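Local coordinates for Thiol:disulfide interchange protein (Proteus mirabilis, PDB 4OD7), which probably acts as a periplasmic dithiol oxidase of the thioredoxin family that introduces disulfide bonds into folding proteins, at residues A[26-31]-A[58-63]. The protein carries 1 engineered substitution. Sequence-based numbering, arbitrary orientation.
Sequences EFFSFY and MARYHV. With SCN (thiocyanate ion), chain G.
E26, F27 and F28 pair in parallel with R60, Y61 and H62, joining an inner strand (24-28) of the thioredoxin-fold sheet to its edge strand (58-62). The chain between them is largely helical, as in the β-α-β unit of this fold, and the redox-active site, where the first cysteine is replaced by the engineered S32 and C35 remains, follows directly after Y31. Backbone bonds alternate along the pair: A59 O accepts from E26 N, E26 O from Y61 N (2.7 Å), Y61 O from F28 N, and F28 O from V63 N.

Successive side chains then take opposite faces of the sheet. F27 and Y61 run side by side on one, the CE1 of F27 meeting the rim of the Y61 ring, packed against helix 130-145. The other carries E26, R60, F28 and H62. With CG anti to its backbone N (chi1 -178°) and its chain extended, R60 spreads its guanidinium flat over the F28 ring in a cation-pi stack, CZ lying 3.8 Å from the ring centroid. The same group reaches E26: R60 NH1 to E26 OE1, 3.1 Å, is a salt bridge met nearly head-on at the oxygen, and NH1 also donates a hydrogen bond to the nitrogen of a thiocyanate ion, probably from the crystallisation liquor. H62 presents its edge to the opposite face of F28, a T-shaped pair with planes at 87°, leaving F28 sandwiched between cation and imidazole.

H62 is gripped from both nitrogens, ND1 by T74 on helix 70-83, while NE2 accepts a nearly straight bond from F30 N at 3.1 Å.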
loop_
_atom_site.group_PDB
_atom_site.type_symbol
_atom_site.label_atom_id
_atom_site.label_comp_id
_atom_site.label_asym_id
_atom_site.label_seq_id
_atom_site.Cartn_x
_atom_site.Cartn_y
_atom_site.Cartn_z
ATOM N N GLU A 26 -1.540 4.540 -2.336
ATOM C CA GLU A 26 -1.125 3.881 -1.106
ATOM C C GLU A 26 0.318 3.341 -1.257
ATOM O O GLU A 26 0.665 2.777 -2.289
ATOM C CB GLU A 26 -2.106 2.747 -0.839
ATOM C CG GLU A 26 -3.545 3.161 -0.576
ATOM C CD GLU A 26 -4.534 1.972 -0.389
ATOM O OE1 GLU A 26 -4.123 0.847 -0.126
ATOM O OE2 GLU A 26 -5.751 2.123 -0.626
ATOM N N PHE A 27 1.152 3.529 -0.232
ATOM C CA PHE A 27 2.514 3.008 -0.188
ATOM C C PHE A 27 2.687 2.118 1.054
ATOM O O PHE A 27 2.385 2.537 2.176
ATOM C CB PHE A 27 3.494 4.162 -0.142
ATOM C CG PHE A 27 3.474 5.020 -1.365
ATOM C CD1 PHE A 27 4.298 4.762 -2.434
ATOM C CD2 PHE A 27 2.652 6.130 -1.426
ATOM C CE1 PHE A 27 4.259 5.602 -3.557
ATOM C CE2 PHE A 27 2.624 6.947 -2.542
ATOM C CZ PHE A 27 3.419 6.687 -3.594
ATOM N N PHE A 28 3.217 0.920 0.862
ATOM C CA PHE A 28 3.357 -0.033 1.965
ATOM C C PHE A 28 4.537 -0.940 1.738
ATOM O O PHE A 28 5.122 -0.952 0.669
ATOM C CB PHE A 28 2.053 -0.845 2.119
ATOM C CG PHE A 28 1.932 -2.023 1.165
ATOM C CD1 PHE A 28 2.120 -3.336 1.608
ATOM C CD2 PHE A 28 1.611 -1.825 -0.181
ATOM C CE1 PHE A 28 1.983 -4.398 0.735
ATOM C CE2 PHE A 28 1.495 -2.889 -1.039
ATOM C CZ PHE A 28 1.670 -4.177 -0.565
ATOM N N SER A 29 4.860 -1.714 2.759
ATOM C CA SER A 29 5.827 -2.778 2.680
ATOM C C SER A 29 5.311 -3.999 3.458
ATOM O O SER A 29 4.741 -3.873 4.554
ATOM C CB SER A 29 7.187 -2.338 3.258
ATOM O OG SER A 29 8.109 -3.412 3.283
ATOM N N PHE A 30 5.516 -5.180 2.890
ATOM C CA PHE A 30 5.184 -6.410 3.576
ATOM C C PHE A 30 6.071 -6.605 4.779
ATOM O O PHE A 30 5.731 -7.352 5.678
ATOM C CB PHE A 30 5.324 -7.584 2.667
ATOM C CG PHE A 30 4.185 -7.734 1.722
ATOM C CD1 PHE A 30 2.906 -8.054 2.205
ATOM C CD2 PHE A 30 4.374 -7.573 0.346
ATOM C CE1 PHE A 30 1.831 -8.237 1.342
ATOM C CE2 PHE A 30 3.303 -7.747 -0.528
ATOM C CZ PHE A 30 2.016 -8.060 -0.014
ATOM N N TYR A 31 7.179 -5.877 4.824
ATOM C CA TYR A 31 8.106 -5.932 5.963
ATOM C C TYR A 31 7.760 -5.057 7.153
ATOM O O TYR A 31 8.226 -5.294 8.231
ATOM C CB TYR A 31 9.487 -5.540 5.492
ATOM C CG TYR A 31 10.230 -6.615 4.736
ATOM C CD1 TYR A 31 10.911 -7.602 5.427
ATOM C CD2 TYR A 31 10.258 -6.645 3.347
ATOM C CE1 TYR A 31 11.631 -8.561 4.764
ATOM C CE2 TYR A 31 10.977 -7.626 2.678
ATOM C CZ TYR A 31 11.652 -8.574 3.404
ATOM O OH TYR A 31 12.383 -9.557 2.816
ATOM N N MET A 58 -7.718 4.346 -8.005
ATOM C CA MET A 58 -6.918 3.936 -6.836
ATOM C C MET A 58 -5.646 3.202 -7.262
ATOM O O MET A 58 -5.608 2.561 -8.323
ATOM C CB MET A 58 -7.708 2.979 -5.924
ATOM C CG MET A 58 -9.129 3.408 -5.601
ATOM S SD MET A 58 -9.154 4.827 -4.531
ATOM C CE MET A 58 -9.306 4.032 -2.934
ATOM N N ALA A 59 -4.631 3.253 -6.399
ATOM C CA ALA A 59 -3.394 2.509 -6.585
ATOM C C ALA A 59 -2.828 2.132 -5.204
ATOM O O ALA A 59 -3.037 2.851 -4.223
ATOM C CB ALA A 59 -2.385 3.326 -7.371
ATOM N N ARG A 60 -2.106 1.010 -5.157
ATOM C CA ARG A 60 -1.407 0.521 -3.955
ATOM C C ARG A 60 -0.081 0.023 -4.413
ATOM O O ARG A 60 -0.045 -0.946 -5.141
ATOM C CB ARG A 60 -2.200 -0.580 -3.281
ATOM C CG ARG A 60 -1.616 -1.126 -2.016
ATOM C CD ARG A 60 -2.610 -2.049 -1.354
ATOM N NE ARG A 60 -2.049 -2.816 -0.237
ATOM C CZ ARG A 60 -1.853 -2.344 0.982
ATOM N NH1 ARG A 60 -2.136 -1.101 1.267
ATOM N NH2 ARG A 60 -1.340 -3.087 1.928
ATOM N N TYR A 61 0.992 0.687 -3.991
ATOM C CA TYR A 61 2.359 0.399 -4.421
ATOM C C TYR A 61 3.210 -0.120 -3.276
ATOM O O TYR A 61 3.096 0.352 -2.150
ATOM C CB TYR A 61 2.997 1.645 -4.997
ATOM C CG TYR A 61 2.313 2.192 -6.251
ATOM C CD1 TYR A 61 1.608 1.363 -7.121
ATOM C CD2 TYR A 61 2.369 3.560 -6.547
ATOM C CE1 TYR A 61 0.984 1.908 -8.270
ATOM C CE2 TYR A 61 1.767 4.092 -7.660
ATOM C CZ TYR A 61 1.072 3.281 -8.503
ATOM O OH TYR A 61 0.489 3.879 -9.597
ATOM N N HIS A 62 4.074 -1.084 -3.584
ATOM C CA HIS A 62 5.016 -1.641 -2.621
ATOM C C HIS A 62 6.374 -0.911 -2.734
ATOM O O HIS A 62 6.793 -0.435 -3.826
ATOM C CB HIS A 62 5.190 -3.137 -2.847
ATOM C CG HIS A 62 5.970 -3.819 -1.765
ATOM N ND1 HIS A 62 7.346 -3.866 -1.746
ATOM C CD2 HIS A 62 5.556 -4.500 -0.673
ATOM C CE1 HIS A 62 7.748 -4.543 -0.681
ATOM N NE2 HIS A 62 6.682 -4.938 -0.011
ATOM N N VAL A 63 7.021 -0.758 -1.581
ATOM C CA VAL A 63 8.288 -0.068 -1.534
ATOM C C VAL A 63 9.476 -1.051 -1.433
ATOM O O VAL A 63 9.384 -2.097 -0.838
ATOM C CB VAL A 63 8.327 0.926 -0.340
ATOM C CG1 VAL A 63 7.145 1.929 -0.395
ATOM C CG2 VAL A 63 8.374 0.188 0.988
HETATM S S SCN G . -1.301 3.581 2.735
HETATM C C SCN G . -1.582 1.957 3.296
HETATM N N SCN G . -1.684 0.868 3.764
HETATM O O HOH W 1 9.873 -2.942 1.369
#